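Local coordinates for periplasmic binding protein component of an ABC type zinc uptake transporter (Synechocystis sp., PDB 2OV3) that binds zinc through three histidine side chains and a water and probably delivers it to an ABC transporter for uptake, at residues V28-N33 / H37-K42; P100-S105 / K110-T115; T200-N205 / A225-G230. All coordinates share one frame; numbering follows the deposited sequence.

Contact 1: V28-N33 / H37-K42. With ZN (zinc ion), chain B.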
loop_
_atom_site.group_PDB
_atom_site.type_symbol
_atom_site.label_atom_id
_atom_site.label_comp_id
_atom_site.label_asym_id
_atom_site.label_seq_id
_atom_site.Cartn_x
_atom_site.Cartn_y
_atom_site.Cartn_z
ATOM N N VAL A 28 -1.605 -14.627 -4.726
ATOM C CA VAL A 28 -0.943 -13.652 -3.859
ATOM C C VAL A 28 0.140 -14.358 -3.063
ATOM O O VAL A 28 -0.100 -15.401 -2.467
ATOM C CB VAL A 28 -1.944 -12.998 -2.868
ATOM C CG1 VAL A 28 -1.250 -11.924 -2.029
ATOM C CG2 VAL A 28 -3.093 -12.372 -3.633
ATOM N N LEU A 29 1.333 -13.779 -3.064
ATOM C CA LEU A 29 2.456 -14.343 -2.349
ATOM C C LEU A 29 2.385 -14.002 -0.860
ATOM O O LEU A 29 2.581 -14.873 -0.022
ATOM C CB LEU A 29 3.763 -13.820 -2.938
ATOM C CG LEU A 29 5.023 -14.349 -2.239
ATOM C CD1 LEU A 29 5.173 -15.836 -2.546
ATOM C CD2 LEU A 29 6.271 -13.588 -2.684
ATOM N N VAL A 30 2.100 -12.746 -0.520
ATOM C CA VAL A 30 2.034 -12.370 0.889
ATOM C C VAL A 30 0.604 -12.203 1.427
ATOM O O VAL A 30 -0.176 -11.370 0.947
ATOM C CB VAL A 30 2.827 -11.056 1.172
ATOM C CG1 VAL A 30 2.925 -10.809 2.681
ATOM C CG2 VAL A 30 4.232 -11.142 0.569
ATOM N N PRO A 31 0.243 -13.003 2.442
ATOM C CA PRO A 31 -1.085 -12.944 3.056
ATOM C C PRO A 31 -1.275 -11.555 3.677
ATOM O O PRO A 31 -0.308 -10.916 4.093
ATOM C CB PRO A 31 -1.031 -14.045 4.124
ATOM C CG PRO A 31 0.029 -14.996 3.629
ATOM C CD PRO A 31 1.071 -14.050 3.071
ATOM N N GLY A 32 -2.524 -11.107 3.745
ATOM C CA GLY A 32 -2.821 -9.799 4.302
ATOM C C GLY A 32 -2.463 -9.574 5.760
ATOM O O GLY A 32 -2.174 -8.445 6.163
ATOM N N ASN A 33 -2.493 -10.634 6.561
ATOM C CA ASN A 33 -2.155 -10.511 7.968
ATOM C C ASN A 33 -0.655 -10.634 8.204
ATOM O O ASN A 33 -0.229 -10.763 9.350
ATOM C CB ASN A 33 -2.882 -11.571 8.788
ATOM C CG ASN A 33 -2.722 -12.964 8.210
ATOM O OD1 ASN A 33 -1.724 -13.264 7.541
ATOM N ND2 ASN A 33 -3.703 -13.829 8.472
ATOM N N HIS A 37 7.617 -6.991 4.746
ATOM C CA HIS A 37 8.998 -6.571 4.844
ATOM C C HIS A 37 9.917 -7.661 5.404
ATOM O O HIS A 37 11.127 -7.647 5.170
ATOM C CB HIS A 37 9.067 -5.270 5.642
ATOM C CG HIS A 37 8.429 -4.110 4.927
ATOM N ND1 HIS A 37 8.926 -3.600 3.746
ATOM C CD2 HIS A 37 7.328 -3.378 5.214
ATOM C CE1 HIS A 37 8.160 -2.603 3.338
ATOM N NE2 HIS A 37 7.185 -2.446 4.210
ATOM N N THR A 38 9.330 -8.627 6.107
ATOM C CA THR A 38 10.079 -9.734 6.693
ATOM C C THR A 38 9.417 -11.056 6.297
ATOM O O THR A 38 9.508 -12.046 7.026
ATOM C CB THR A 38 10.082 -9.647 8.219
ATOM O OG1 THR A 38 8.762 -9.900 8.704
ATOM C CG2 THR A 38 10.519 -8.262 8.676
ATOM N N TYR A 39 8.729 -11.063 5.155
ATOM C CA TYR A 39 8.048 -12.266 4.683
ATOM C C TYR A 39 8.982 -13.167 3.884
ATOM O O TYR A 39 9.842 -12.691 3.144
ATOM C CB TYR A 39 6.840 -11.915 3.801
ATOM C CG TYR A 39 6.041 -13.144 3.393
ATOM C CD1 TYR A 39 5.175 -13.768 4.294
ATOM C CD2 TYR A 39 6.210 -13.730 2.138
ATOM C CE1 TYR A 39 4.503 -14.950 3.960
ATOM C CE2 TYR A 39 5.545 -14.910 1.797
ATOM C CZ TYR A 39 4.695 -15.515 2.717
ATOM O OH TYR A 39 4.057 -16.690 2.394
ATOM N N GLU A 40 8.803 -14.475 4.038
ATOM C CA GLU A 40 9.614 -15.445 3.317
ATOM C C GLU A 40 8.671 -16.375 2.568
ATOM O O GLU A 40 7.829 -17.041 3.176
ATOM C CB GLU A 40 10.481 -16.254 4.287
ATOM C CG GLU A 40 11.531 -17.130 3.601
ATOM C CD GLU A 40 12.702 -16.331 3.036
ATOM O OE1 GLU A 40 13.455 -16.879 2.188
ATOM O OE2 GLU A 40 12.875 -15.159 3.447
ATOM N N PRO A 41 8.782 -16.419 1.231
ATOM C CA PRO A 41 7.888 -17.304 0.486
ATOM C C PRO A 41 8.126 -18.758 0.855
ATOM O O PRO A 41 9.268 -19.170 1.071
ATOM C CB PRO A 41 8.213 -16.980 -0.971
ATOM C CG PRO A 41 9.623 -16.495 -0.925
ATOM C CD PRO A 41 9.654 -15.655 0.324
ATOM N N LYS A 42 7.036 -19.516 0.934
ATOM C CA LYS A 42 7.081 -20.925 1.294
ATOM C C LYS A 42 7.376 -21.763 0.060
ATOM O O LYS A 42 7.029 -21.375 -1.057
ATOM C CB LYS A 42 5.735 -21.364 1.895
ATOM C CG LYS A 42 5.111 -20.373 2.876
ATOM C CD LYS A 42 6.080 -19.918 3.966
ATOM C CE LYS A 42 5.509 -18.700 4.664
ATOM N NZ LYS A 42 6.526 -17.956 5.434
HETATM ZN ZN ZN B . 5.220 -1.408 4.633
HETATM O O HOH W 1 3.241 -2.478 4.708
#
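The ring of Tyr39 has CG1 of Val30 over one face, while the ring CD of Pro31 and the carbonyl O of Leu29 approach it obliquely. The two branches of Val30 share the inner part of the ring: CG1 stands 4.0 Å from Tyr39 CG, and CG2 reaches Tyr39 CD2 at 3.6 Å. Pro31 meets the outer part, its CD lying 3.7 Å from Tyr39 CE1 with the two side chains at about a right angle. The tyrosine side chain leads across to 28-33 because its CG lies anti to the backbone N (chi1 -175°), and its OH comes 3.4 Å from Leu29 O. These two oxygens are not bonded to each other; both are held by Gln45, whose OE1 pairs with the hydroxyl and whose NE2 pairs with the carbonyl. Further along, Leu29 CD1 packs on Pro41 CB at 3.6 Å, and Trp66 touches Leu29, Val30 and Pro41. Lys42 NZ turns back on its own segment and donates to Glu40 O over 2.8 Å, in the carbonyl plane. At the other end of 37-42, His37 binds zinc through NE2 at 2.3 Å, sharing the ion with His101, His165 and a water. No hydrogen bond runs directly between the segments: apolar contact joins the two arms of this loop, and the buried polar groups of Leu29 and Tyr39 are satisfied through one glutamine amide.

Contact 2: P100-S105 / K110-T115. With ZN (zinc ion), chain B.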
loop_
_atom_site.group_PDB
_atom_site.type_symbol
_atom_site.label_atom_id
_atom_site.label_comp_id
_atom_site.label_asym_id
_atom_site.label_seq_id
_atom_site.Cartn_x
_atom_site.Cartn_y
_atom_site.Cartn_z
ATOM N N PRO A 100 8.321 2.234 -1.175
ATOM C CA PRO A 100 7.531 1.335 -2.027
ATOM C C PRO A 100 5.994 1.351 -1.923
ATOM O O PRO A 100 5.316 0.869 -2.831
ATOM C CB PRO A 100 8.110 -0.034 -1.681
ATOM C CG PRO A 100 8.341 0.092 -0.204
ATOM C CD PRO A 100 8.946 1.490 -0.061
ATOM N N HIS A 101 5.454 1.908 -0.837
ATOM C CA HIS A 101 4.007 1.959 -0.607
ATOM C C HIS A 101 3.207 2.854 -1.564
ATOM O O HIS A 101 2.404 3.673 -1.110
ATOM C CB HIS A 101 3.718 2.417 0.832
ATOM C CG HIS A 101 4.595 1.784 1.867
ATOM N ND1 HIS A 101 5.814 2.315 2.235
ATOM C CD2 HIS A 101 4.440 0.659 2.600
ATOM C CE1 HIS A 101 6.371 1.541 3.150
ATOM N NE2 HIS A 101 5.558 0.530 3.388
ATOM N N ILE A 102 3.394 2.709 -2.873
ATOM C CA ILE A 102 2.645 3.542 -3.812
ATOM C C ILE A 102 1.238 2.978 -4.096
ATOM O O ILE A 102 0.392 3.666 -4.658
ATOM C CB ILE A 102 3.423 3.738 -5.182
ATOM C CG1 ILE A 102 3.388 2.468 -6.044
ATOM C CG2 ILE A 102 4.875 4.106 -4.924
ATOM C CD1 ILE A 102 4.136 1.316 -5.476
ATOM N N TRP A 103 0.986 1.741 -3.679
ATOM C CA TRP A 103 -0.304 1.119 -3.921
ATOM C C TRP A 103 -1.442 1.688 -3.060
ATOM O O TRP A 103 -2.593 1.256 -3.159
ATOM C CB TRP A 103 -0.195 -0.412 -3.744
ATOM C CG TRP A 103 -0.117 -0.878 -2.317
ATOM C CD1 TRP A 103 -1.164 -1.058 -1.467
ATOM C CD2 TRP A 103 1.068 -1.173 -1.567
ATOM N NE1 TRP A 103 -0.714 -1.443 -0.226
ATOM C CE2 TRP A 103 0.656 -1.517 -0.255
ATOM C CE3 TRP A 103 2.438 -1.172 -1.864
ATOM C CZ2 TRP A 103 1.570 -1.864 0.758
ATOM C CZ3 TRP A 103 3.345 -1.515 -0.866
ATOM C CH2 TRP A 103 2.905 -1.853 0.434
ATOM N N LEU A 104 -1.131 2.665 -2.219
ATOM C CA LEU A 104 -2.149 3.268 -1.377
ATOM C C LEU A 104 -2.505 4.675 -1.894
ATOM O O LEU A 104 -3.236 5.434 -1.248
ATOM C CB LEU A 104 -1.666 3.286 0.088
ATOM C CG LEU A 104 -1.419 1.834 0.612
ATOM C CD1 LEU A 104 -0.615 1.840 1.893
ATOM C CD2 LEU A 104 -2.775 1.130 0.833
ATOM N N SER A 105 -1.977 5.021 -3.067
ATOM C CA SER A 105 -2.283 6.303 -3.709
ATOM C C SER A 105 -3.204 6.011 -4.891
ATOM O O SER A 105 -2.793 5.364 -5.861
ATOM C CB SER A 105 -1.010 6.993 -4.228
ATOM O OG SER A 105 -1.328 8.023 -5.158
ATOM N N LYS A 110 -3.548 4.545 -10.747
ATOM C CA LYS A 110 -3.967 4.715 -12.140
ATOM C C LYS A 110 -2.808 4.321 -13.044
ATOM O O LYS A 110 -2.987 3.645 -14.060
ATOM C CB LYS A 110 -4.326 6.173 -12.443
ATOM C CG LYS A 110 -5.518 6.716 -11.717
ATOM C CD LYS A 110 -5.821 8.134 -12.189
ATOM C CE LYS A 110 -6.952 8.752 -11.371
ATOM N NZ LYS A 110 -7.331 10.142 -11.815
ATOM N N ARG A 111 -1.613 4.754 -12.670
ATOM C CA ARG A 111 -0.438 4.450 -13.458
ATOM C C ARG A 111 -0.135 2.964 -13.334
ATOM O O ARG A 111 0.127 2.298 -14.335
ATOM C CB ARG A 111 0.755 5.283 -12.979
ATOM C CG ARG A 111 1.750 5.584 -14.090
ATOM C CD ARG A 111 2.268 4.314 -14.735
ATOM N NE ARG A 111 2.622 4.528 -16.130
ATOM C CZ ARG A 111 1.764 4.935 -17.063
ATOM N NH1 ARG A 111 0.500 5.171 -16.746
ATOM N NH2 ARG A 111 2.171 5.110 -18.314
ATOM N N GLN A 112 -0.191 2.441 -12.112
ATOM C CA GLN A 112 0.084 1.023 -11.899
ATOM C C GLN A 112 -0.841 0.132 -12.728
ATOM O O GLN A 112 -0.382 -0.776 -13.416
ATOM C CB GLN A 112 -0.049 0.664 -10.416
ATOM C CG GLN A 112 1.055 1.235 -9.556
ATOM C CD GLN A 112 0.619 1.437 -8.131
ATOM O OE1 GLN A 112 0.296 0.480 -7.424
ATOM N NE2 GLN A 112 0.596 2.692 -7.697
ATOM N N ALA A 113 -2.142 0.387 -12.676
ATOM C CA ALA A 113 -3.066 -0.435 -13.441
ATOM C C ALA A 113 -2.777 -0.337 -14.940
ATOM O O ALA A 113 -2.854 -1.331 -15.667
ATOM C CB ALA A 113 -4.511 -0.028 -13.158
ATOM N N THR A 114 -2.442 0.863 -15.396
ATOM C CA THR A 114 -2.154 1.098 -16.803
ATOM C C THR A 114 -0.970 0.276 -17.270
ATOM O O THR A 114 -0.910 -0.176 -18.417
ATOM C CB THR A 114 -1.862 2.586 -17.061
ATOM O OG1 THR A 114 -2.993 3.362 -16.662
ATOM C CG2 THR A 114 -1.595 2.836 -18.533
ATOM N N THR A 115 -0.013 0.080 -16.382
ATOM C CA THR A 115 1.141 -0.716 -16.743
ATOM C C THR A 115 0.749 -2.188 -16.757
ATOM O O THR A 115 1.230 -2.952 -17.591
ATOM C CB THR A 115 2.284 -0.493 -15.759
ATOM O OG1 THR A 115 2.704 0.881 -15.832
ATOM C CG2 THR A 115 3.457 -1.403 -16.099
HETATM ZN ZN ZN B . 5.220 -1.408 4.633
HETATM O O HOH W 1 3.241 -2.478 4.708
#
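Gln112 lays its terminal amide against the backbone and side-chain base of Ile102, with NE2 3.3 Å from Ile102 CG1. The same NE2 donates to Ile102 O at 3.2 Å, an N-H...O angle of 159°. That oxygen lies close to the plane of the glutamine amide, but the donor stands above the carbonyl plane and not on a lone pair. Ser105 N reaches Ile102 O from the opposite face, so two donors grip this buried oxygen. At the other end of the amide group, OE1 rests 3.6 Å from Trp103 CA. CG of Gln112 lies anti to its carbonyl carbon (chi1 -71°) and the chain beyond is extended, which carries the amide from the helix to the loop. Replacing Gln112 by an alanine would probably cost Ile102 O one of these two donors and open a gap beside the isoleucine. Next to this anchored turn, His101 binds zinc through NE2 at 2.3 Å, while Asp99 accepts from its ND1. The loop 100-105 thus runs from the metal site into helix 106-123, whose residues Lys110 and Ala113 pack on helix 128-153; Phe15 of helix 10-20 touches Gln112, and Tyr170 of helix 169-174 meets Ile102.

Contact 3: T200-N205 / A225-G230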
loop_
_atom_site.group_PDB
_atom_site.type_symbol
_atom_site.label_atom_id
_atom_site.label_comp_id
_atom_site.label_asym_id
_atom_site.label_seq_id
_atom_site.Cartn_x
_atom_site.Cartn_y
_atom_site.Cartn_z
ATOM N N THR A 200 5.067 16.220 21.087
ATOM C CA THR A 200 4.599 16.940 19.916
ATOM C C THR A 200 3.108 16.681 19.750
ATOM O O THR A 200 2.330 17.589 19.448
ATOM C CB THR A 200 5.348 16.480 18.662
ATOM O OG1 THR A 200 6.701 16.948 18.723
ATOM C CG2 THR A 200 4.675 17.022 17.407
ATOM N N ALA A 201 2.723 15.429 19.966
ATOM C CA ALA A 201 1.333 15.015 19.857
ATOM C C ALA A 201 0.469 15.757 20.876
ATOM O O ALA A 201 -0.551 16.333 20.518
ATOM C CB ALA A 201 1.224 13.507 20.072
ATOM N N LYS A 202 0.870 15.736 22.143
ATOM C CA LYS A 202 0.098 16.423 23.174
ATOM C C LYS A 202 -0.134 17.899 22.842
ATOM O O LYS A 202 -1.249 18.400 22.976
ATOM C CB LYS A 202 0.795 16.331 24.532
ATOM C CG LYS A 202 0.863 14.941 25.117
ATOM C CD LYS A 202 1.465 14.988 26.514
ATOM C CE LYS A 202 1.464 13.609 27.154
ATOM N NZ LYS A 202 1.921 13.629 28.577
ATOM N N GLU A 203 0.920 18.585 22.408
ATOM C CA GLU A 203 0.822 19.999 22.073
ATOM C C GLU A 203 -0.032 20.277 20.847
ATOM O O GLU A 203 -0.598 21.359 20.728
ATOM C CB GLU A 203 2.204 20.596 21.858
ATOM C CG GLU A 203 3.077 20.580 23.085
ATOM C CD GLU A 203 4.548 20.710 22.734
ATOM O OE1 GLU A 203 5.382 20.629 23.666
ATOM O OE2 GLU A 203 4.862 20.887 21.530
ATOM N N ASN A 204 -0.123 19.319 19.931
ATOM C CA ASN A 204 -0.940 19.531 18.744
ATOM C C ASN A 204 -2.296 18.894 18.954
ATOM O O ASN A 204 -3.144 18.877 18.059
ATOM C CB ASN A 204 -0.293 18.934 17.497
ATOM C CG ASN A 204 0.977 19.646 17.108
ATOM O OD1 ASN A 204 1.017 20.878 17.003
ATOM N ND2 ASN A 204 2.024 18.877 16.875
ATOM N N ASN A 205 -2.495 18.378 20.158
ATOM C CA ASN A 205 -3.744 17.722 20.524
ATOM C C ASN A 205 -4.088 16.556 19.595
ATOM O O ASN A 205 -5.251 16.381 19.210
ATOM C CB ASN A 205 -4.898 18.725 20.515
ATOM C CG ASN A 205 -6.141 18.186 21.218
ATOM O OD1 ASN A 205 -7.253 18.686 21.016
ATOM N ND2 ASN A 205 -5.951 17.164 22.055
ATOM N N ALA A 225 -1.764 5.854 25.237
ATOM C CA ALA A 225 -2.073 6.059 26.641
ATOM C C ALA A 225 -1.397 7.335 27.131
ATOM O O ALA A 225 -2.038 8.179 27.745
ATOM C CB ALA A 225 -1.598 4.870 27.459
ATOM N N GLU A 226 -0.107 7.474 26.850
ATOM C CA GLU A 226 0.642 8.646 27.268
ATOM C C GLU A 226 0.170 9.956 26.656
ATOM O O GLU A 226 0.242 11.005 27.293
ATOM C CB GLU A 226 2.128 8.474 26.958
ATOM C CG GLU A 226 2.930 7.863 28.092
ATOM C CD GLU A 226 2.709 8.569 29.420
ATOM O OE1 GLU A 226 2.749 9.824 29.441
ATOM O OE2 GLU A 226 2.497 7.865 30.443
ATOM N N ILE A 227 -0.301 9.909 25.421
ATOM C CA ILE A 227 -0.754 11.123 24.769
ATOM C C ILE A 227 -2.207 11.418 25.116
ATOM O O ILE A 227 -2.706 12.519 24.875
ATOM C CB ILE A 227 -0.644 11.006 23.245
ATOM C CG1 ILE A 227 0.754 10.518 22.858
ATOM C CG2 ILE A 227 -0.933 12.362 22.612
ATOM C CD1 ILE A 227 0.934 10.290 21.371
ATOM N N GLY A 228 -2.882 10.426 25.682
ATOM C CA GLY A 228 -4.276 10.599 26.021
ATOM C C GLY A 228 -5.144 10.426 24.788
ATOM O O GLY A 228 -6.256 10.934 24.728
ATOM N N ALA A 229 -4.650 9.707 23.789
ATOM C CA ALA A 229 -5.440 9.515 22.578
ATOM C C ALA A 229 -5.974 8.088 22.446
ATOM O O ALA A 229 -5.676 7.219 23.265
ATOM C CB ALA A 229 -4.614 9.883 21.358
ATOM N N GLY A 230 -6.765 7.857 21.408
ATOM C CA GLY A 230 -7.308 6.536 21.196
ATOM C C GLY A 230 -6.436 5.722 20.261
ATOM O O GLY A 230 -5.505 6.258 19.654
HETATM O O HOH W 2 -3.943 15.266 23.524
#
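Ile227 sets CG2 anti to its backbone N and CG1 anti to its carbonyl carbon (chi1 -50°), and with chi2 near 180° both CG2 and CD1 come against the methyl of Ala201. Each branch end lies 3.5 Å from Ala201 CB, so both branches of the isoleucine rest on the one methyl. CG2 also lies along the start of Lys202, 4.0 Å from its CG. From there the lysine chain runs extended, all its outer torsions near 180°, past Ile227 and obliquely across Glu226, though the placement of its end is doubtful. The glutamate is bent at chi2, and its OE1 stays 4.0 Å from Lys202 NZ, a long salt bridge. A water accepts from Asn205 ND2 at 3.1 Å and donates weakly to Ile227 O. Both helices end here in Schellman motifs, with Asn205 and Gly228 at positive phi. After the second, Gly230 begins strand 230-234, hydrogen-bonded to the backbone of Thr207 and Val209. The helices come before and after strand 208-212 in the parallel alpha/beta sheet of this half, and Ile162 of the neighbouring strand 160-163 touches both Ala201 and Ile227. No direct hydrogen bond joins the segments: close methyl packing on the inner side carries the contact, while the long ion pair probably adds modest attraction at the exposed side and the water bridges the segments, weakly at its Ile227 end.

Along the chain the three contacts follow in series. Contact 1 lies in the loop after strand 24-28, an outermost strand of the first four-stranded parallel sheet, and contact 2 joins the loop after strand 78-81, the other outermost strand, to helix 106-123. Their centres are 19 Å apart, yet they meet at the zinc, where His37 NE2 and His101 NE2 come within 3.5 Å and a water is shared; His165 adds a ligand from beyond strand 160-163 of the second sheet. The ion is thus bound between two sheet-based halves. Contact 3 is helix packing within the second half, between helices 193-204 and 218-227, its nearest atoms about 19 to 20 Å from the other two contacts.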